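Local coordinates for sister chromatid cohesion protein (Chaetomium thermophilum, PDB 5T8V) that probably loads cohesin onto chromatin, and is represented here by the C-terminal HEAT-repeat part of the longer Scc2 protein, at residues 619-624 with 658-663; 667-672 with 695-700. All coordinates share one frame; numbering follows the deposited sequence.

Contact 1. Residues 619-624 with 658-663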
loop_
_atom_site.group_PDB
_atom_site.type_symbol
_atom_site.label_atom_id
_atom_site.label_comp_id
_atom_site.label_asym_id
_atom_site.label_seq_id
_atom_site.Cartn_x
_atom_site.Cartn_y
_atom_site.Cartn_z
ATOM N N ASN A 619 7.514 4.527 -2.063
ATOM C CA ASN A 619 7.632 5.103 -0.730
ATOM C C ASN A 619 6.397 5.900 -0.333
ATOM O O ASN A 619 6.173 6.116 0.863
ATOM C CB ASN A 619 8.871 5.994 -0.641
ATOM C CG ASN A 619 10.163 5.205 -0.724
ATOM O OD1 ASN A 619 10.503 4.452 0.189
ATOM N ND2 ASN A 619 10.896 5.380 -1.819
ATOM N N SER A 620 5.589 6.340 -1.298
ATOM C CA SER A 620 4.374 7.073 -0.971
ATOM C C SER A 620 3.213 6.154 -0.615
ATOM O O SER A 620 2.099 6.644 -0.406
ATOM C CB SER A 620 3.973 7.989 -2.131
ATOM O OG SER A 620 3.436 7.245 -3.209
ATOM N N MET A 621 3.442 4.838 -0.548
ATOM C CA MET A 621 2.410 3.941 -0.038
ATOM C C MET A 621 2.210 4.139 1.458
ATOM O O MET A 621 1.085 4.032 1.959
ATOM C CB MET A 621 2.778 2.491 -0.337
ATOM C CG MET A 621 2.709 2.123 -1.808
ATOM S SD MET A 621 3.120 0.395 -2.119
ATOM C CE MET A 621 4.805 0.310 -1.514
ATOM N N ALA A 622 3.287 4.423 2.186
ATOM C CA ALA A 622 3.218 4.749 3.610
ATOM C C ALA A 622 2.943 6.226 3.840
ATOM O O ALA A 622 3.504 6.834 4.757
ATOM C CB ALA A 622 4.512 4.329 4.298
ATOM N N SER A 623 2.086 6.834 3.020
ATOM C CA SER A 623 1.797 8.258 3.132
ATOM C C SER A 623 0.897 8.536 4.329
ATOM O O SER A 623 0.798 7.714 5.246
ATOM C CB SER A 623 1.142 8.771 1.849
ATOM O OG SER A 623 0.900 10.166 1.926
ATOM N N ASP A 624 0.238 9.694 4.329
ATOM C CA ASP A 624 -0.671 10.080 5.400
ATOM C C ASP A 624 -2.097 10.266 4.911
ATOM O O ASP A 624 -3.031 9.735 5.524
ATOM C CB ASP A 624 -0.177 11.373 6.070
ATOM C CG ASP A 624 0.996 11.135 7.002
ATOM O OD1 ASP A 624 0.758 10.872 8.200
ATOM O OD2 ASP A 624 2.153 11.209 6.538
ATOM N N LEU A 658 6.897 -5.867 0.318
ATOM C CA LEU A 658 7.125 -6.640 1.534
ATOM C C LEU A 658 7.364 -5.720 2.723
ATOM O O LEU A 658 6.795 -5.922 3.803
ATOM C CB LEU A 658 8.306 -7.589 1.332
ATOM C CG LEU A 658 8.121 -8.633 0.227
ATOM C CD1 LEU A 658 9.399 -9.431 0.021
ATOM C CD2 LEU A 658 6.958 -9.557 0.550
ATOM N N ARG A 659 8.200 -4.695 2.544
ATOM C CA ARG A 659 8.396 -3.726 3.617
ATOM C C ARG A 659 7.099 -3.002 3.957
ATOM O O ARG A 659 6.888 -2.615 5.112
ATOM C CB ARG A 659 9.485 -2.729 3.226
ATOM C CG ARG A 659 10.873 -3.157 3.666
ATOM C CD ARG A 659 11.965 -2.417 2.918
ATOM N NE ARG A 659 11.787 -0.969 2.954
ATOM C CZ ARG A 659 12.712 -0.093 2.577
ATOM N NH1 ARG A 659 12.459 1.209 2.642
ATOM N NH2 ARG A 659 13.894 -0.513 2.143
ATOM N N SER A 660 6.217 -2.815 2.971
ATOM C CA SER A 660 4.919 -2.207 3.244
ATOM C C SER A 660 4.070 -3.106 4.133
ATOM O O SER A 660 3.314 -2.615 4.979
ATOM C CB SER A 660 4.191 -1.909 1.931
ATOM O OG SER A 660 2.926 -1.317 2.164
ATOM N N SER A 661 4.184 -4.426 3.963
ATOM C CA SER A 661 3.393 -5.350 4.771
ATOM C C SER A 661 3.721 -5.271 6.257
ATOM O O SER A 661 2.954 -5.801 7.068
ATOM C CB SER A 661 3.595 -6.785 4.284
ATOM O OG SER A 661 4.878 -7.267 4.639
ATOM N N SER A 662 4.829 -4.631 6.635
ATOM C CA SER A 662 5.219 -4.487 8.033
ATOM C C SER A 662 5.307 -3.019 8.438
ATOM O O SER A 662 6.047 -2.664 9.357
ATOM C CB SER A 662 6.549 -5.195 8.297
ATOM O OG SER A 662 7.586 -4.654 7.498
ATOM N N ASP A 663 4.554 -2.156 7.761
ATOM C CA ASP A 663 4.559 -0.739 8.086
ATOM C C ASP A 663 3.921 -0.505 9.452
ATOM O O ASP A 663 3.074 -1.276 9.910
ATOM C CB ASP A 663 3.812 0.054 7.012
ATOM C CG ASP A 663 3.954 1.553 7.186
ATOM O OD1 ASP A 663 4.942 2.119 6.674
ATOM O OD2 ASP A 663 3.077 2.166 7.830
#
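Met-621 and Ala-622 face Ser-660 and Asp-663 in a contact made by packing alone, with no hydrogen bond or salt bridge crossing it. Two separate touches carry it. In the first, the side chain of Met-621 runs out extended as far as SD and then bends (chi3 -61°), a turn that swings the terminal methyl round onto Ser-660. CE arrives end-on at the serine's beta carbon, with CE of Met-621 4.1 Å from CB of Ser-660, so a nonpolar end meets the carbon part of a polar residue. In the second, the Ala-622 methyl meets one branch of the Asp-663 carboxylate: CB of Ala-622 lies 3.3 Å from OD1 of Asp-663. The aspartate reaches across because its CG stands opposite its own backbone N (chi1 -172°). Its other oxygen, OD2, turns back to accept from the backbone N of Ser-665, as in an Asx turn, and this bond is likely to restrain the rotation of the carboxylate. The backbones come nearest at the CA atoms of Ala-622 and Ser-660, 7.2 Å apart.

A type I turn from Ser-660 to Asp-663, in which Asp-663 N donates to Ser-660 O over 3.1 Å, turns the beta carbons of Ser-660 and Asp-663 both toward the 619-624 loop. Overlapping its start, Ser-662 donates to Arg-659 O through both N and OG, from the same face of the carbonyl plane. The loop after helix 610-619 thus packs on the last part of helix 652-660 and the turn after it, amid the helical-repeat array: Met-621 also touches Leu-633 and Ile-636 of helix 628-642 and Leu-675 of helix 666-682, and Ser-660 rests on Val-668 and Ala-672 of that last helix.

Contact 2. Residues 667-672 with 695-700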
loop_
_atom_site.group_PDB
_atom_site.type_symbol
_atom_site.label_atom_id
_atom_site.label_comp_id
_atom_site.label_asym_id
_atom_site.label_seq_id
_atom_site.Cartn_x
_atom_site.Cartn_y
_atom_site.Cartn_z
ATOM N N GLN A 667 -3.756 -0.162 8.076
ATOM C CA GLN A 667 -4.314 -0.323 6.738
ATOM C C GLN A 667 -3.252 -0.224 5.649
ATOM O O GLN A 667 -3.510 -0.633 4.511
ATOM C CB GLN A 667 -5.425 0.703 6.516
ATOM C CG GLN A 667 -6.746 0.271 7.143
ATOM C CD GLN A 667 -7.663 1.431 7.471
ATOM O OE1 GLN A 667 -7.678 2.448 6.775
ATOM N NE2 GLN A 667 -8.435 1.285 8.544
ATOM N N VAL A 668 -2.066 0.297 5.970
ATOM C CA VAL A 668 -0.949 0.216 5.033
ATOM C C VAL A 668 -0.547 -1.239 4.830
ATOM O O VAL A 668 -0.300 -1.682 3.703
ATOM C CB VAL A 668 0.234 1.070 5.530
ATOM C CG1 VAL A 668 1.421 0.958 4.577
ATOM C CG2 VAL A 668 -0.186 2.525 5.677
ATOM N N ARG A 669 -0.475 -2.005 5.920
ATOM C CA ARG A 669 -0.243 -3.439 5.798
ATOM C C ARG A 669 -1.441 -4.128 5.158
ATOM O O ARG A 669 -1.280 -5.026 4.319
ATOM C CB ARG A 669 0.052 -4.039 7.174
ATOM C CG ARG A 669 1.213 -3.373 7.911
ATOM C CD ARG A 669 1.530 -4.082 9.224
ATOM N NE ARG A 669 0.460 -3.934 10.214
ATOM C CZ ARG A 669 0.495 -3.125 11.272
ATOM N NH1 ARG A 669 1.554 -2.364 11.521
ATOM N NH2 ARG A 669 -0.543 -3.080 12.098
ATOM N N ASP A 670 -2.653 -3.705 5.531
ATOM C CA ASP A 670 -3.860 -4.290 4.957
ATOM C C ASP A 670 -3.845 -4.211 3.434
ATOM O O ASP A 670 -4.179 -5.186 2.752
ATOM C CB ASP A 670 -5.096 -3.587 5.517
ATOM C CG ASP A 670 -6.375 -4.356 5.256
ATOM O OD1 ASP A 670 -6.888 -4.289 4.120
ATOM O OD2 ASP A 670 -6.872 -5.018 6.192
ATOM N N SER A 671 -3.463 -3.057 2.881
ATOM C CA SER A 671 -3.363 -2.928 1.430
ATOM C C SER A 671 -2.121 -3.635 0.895
ATOM O O SER A 671 -2.149 -4.211 -0.204
ATOM C CB SER A 671 -3.350 -1.452 1.038
ATOM O OG SER A 671 -4.563 -0.818 1.405
ATOM N N ALA A 672 -1.025 -3.600 1.658
ATOM C CA ALA A 672 0.171 -4.340 1.276
ATOM C C ALA A 672 -0.156 -5.793 0.974
ATOM O O ALA A 672 0.469 -6.403 0.097
ATOM C CB ALA A 672 1.219 -4.252 2.383
ATOM N N VAL A 695 1.704 -15.395 6.216
ATOM C CA VAL A 695 1.424 -16.098 7.467
ATOM C C VAL A 695 1.936 -15.304 8.658
ATOM O O VAL A 695 1.344 -15.349 9.743
ATOM C CB VAL A 695 2.025 -17.518 7.443
ATOM C CG1 VAL A 695 1.507 -18.290 6.249
ATOM C CG2 VAL A 695 3.548 -17.470 7.431
ATOM N N ASN A 696 3.043 -14.580 8.490
ATOM C CA ASN A 696 3.518 -13.716 9.565
ATOM C C ASN A 696 2.451 -12.698 9.949
ATOM O O ASN A 696 2.244 -12.420 11.137
ATOM C CB ASN A 696 4.808 -13.015 9.143
ATOM C CG ASN A 696 5.982 -13.971 9.044
ATOM O OD1 ASN A 696 5.815 -15.187 9.129
ATOM N ND2 ASN A 696 7.177 -13.424 8.863
ATOM N N ARG A 697 1.744 -12.152 8.958
ATOM C CA ARG A 697 0.674 -11.205 9.238
ATOM C C ARG A 697 -0.457 -11.824 10.045
ATOM O O ARG A 697 -1.320 -11.086 10.531
ATOM C CB ARG A 697 0.127 -10.635 7.927
ATOM C CG ARG A 697 1.171 -9.928 7.070
ATOM C CD ARG A 697 1.379 -8.482 7.487
ATOM N NE ARG A 697 1.940 -8.362 8.831
ATOM C CZ ARG A 697 3.229 -8.515 9.126
ATOM N NH1 ARG A 697 4.109 -8.804 8.174
ATOM N NH2 ARG A 697 3.638 -8.383 10.381
ATOM N N PHE A 698 -0.482 -13.152 10.199
ATOM C CA PHE A 698 -1.434 -13.761 11.121
ATOM C C PHE A 698 -1.268 -13.204 12.527
ATOM O O PHE A 698 -2.254 -13.059 13.257
ATOM C CB PHE A 698 -1.267 -15.285 11.145
ATOM C CG PHE A 698 -1.675 -15.978 9.867
ATOM C CD1 PHE A 698 -2.163 -15.265 8.783
ATOM C CD2 PHE A 698 -1.580 -17.358 9.762
ATOM C CE1 PHE A 698 -2.535 -15.912 7.623
ATOM C CE2 PHE A 698 -1.954 -18.010 8.602
ATOM C CZ PHE A 698 -2.433 -17.287 7.534
ATOM N N SER A 699 -0.038 -12.883 12.924
ATOM C CA SER A 699 0.237 -12.321 14.245
ATOM C C SER A 699 0.355 -10.804 14.194
ATOM O O SER A 699 1.218 -10.213 14.849
ATOM C CB SER A 699 1.503 -12.940 14.829
ATOM O OG SER A 699 2.649 -12.575 14.079
ATOM N N ASP A 700 -0.503 -10.153 13.418
ATOM C CA ASP A 700 -0.497 -8.704 13.298
ATOM C C ASP A 700 -1.500 -8.097 14.271
ATOM O O ASP A 700 -2.511 -8.713 14.619
ATOM C CB ASP A 700 -0.832 -8.284 11.865
ATOM C CG ASP A 700 -0.569 -6.814 11.606
ATOM O OD1 ASP A 700 -0.820 -5.987 12.509
ATOM O OD2 ASP A 700 -0.112 -6.483 10.492
#
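Arg-669 reaches Asp-700 through a chain that runs out extended at chi2 and bends at chi3 (-68°), while the aspartate comes from the opposite direction with CG on the far side from its backbone N (chi1 -168°). The resulting salt bridge joins NE of Arg-669 to OD2 of Asp-700 at 2.6 Å. NH2 of Arg-669 lies 2.9 Å from OD1 of Asp-700, but the guanidinium and carboxylate planes are 50° apart, so the groups meet obliquely and do not lie flat together. Such a pairing, between an arginine early in one helix and an aspartate in the loop that follows the next, is consistent with the Asp-Arg ladder familiar from HEAT repeats. OD2 has a second partner, NE of Arg-697 at 3.2 Å, which approaches on the anti side and somewhat out of the carboxylate plane; the aspartate therefore holds two arginines around one oxygen. Asp-700 OD1 meanwhile accepts from Gly-702 N in the loop before helix 703-719. Replacing Asp-700 by an alanine would probably leave both arginines without their shared anion and set the Arg-697 guanidinium free to turn. Arg-669 keeps another tie, a probable hydrogen bond from NH1 to the backbone O of Asp-663, and Arg-697 also packs against Ala-709 of helix 703-719.

Followed from the N terminus, the chain leaves helix 610-619, passes through helix 628-642 and returns along helix 652-660, where contact 1 closes a loop of 33 residues. Only then does contact 2 open: helix 666-682 turns into helix 685-696, whose following loop comes back to the start of the former across 22 residues. The two closures stand in series, neither nested nor crossed, with centres about 11 Å apart. They are stitched together where Arg-669 of contact 2 reaches back to the turn of contact 1 and where Ser-661 packs on Arg-669, Arg-697 and Ala-672. Loops between successive helices are thereby tied to neighbouring helices of the array.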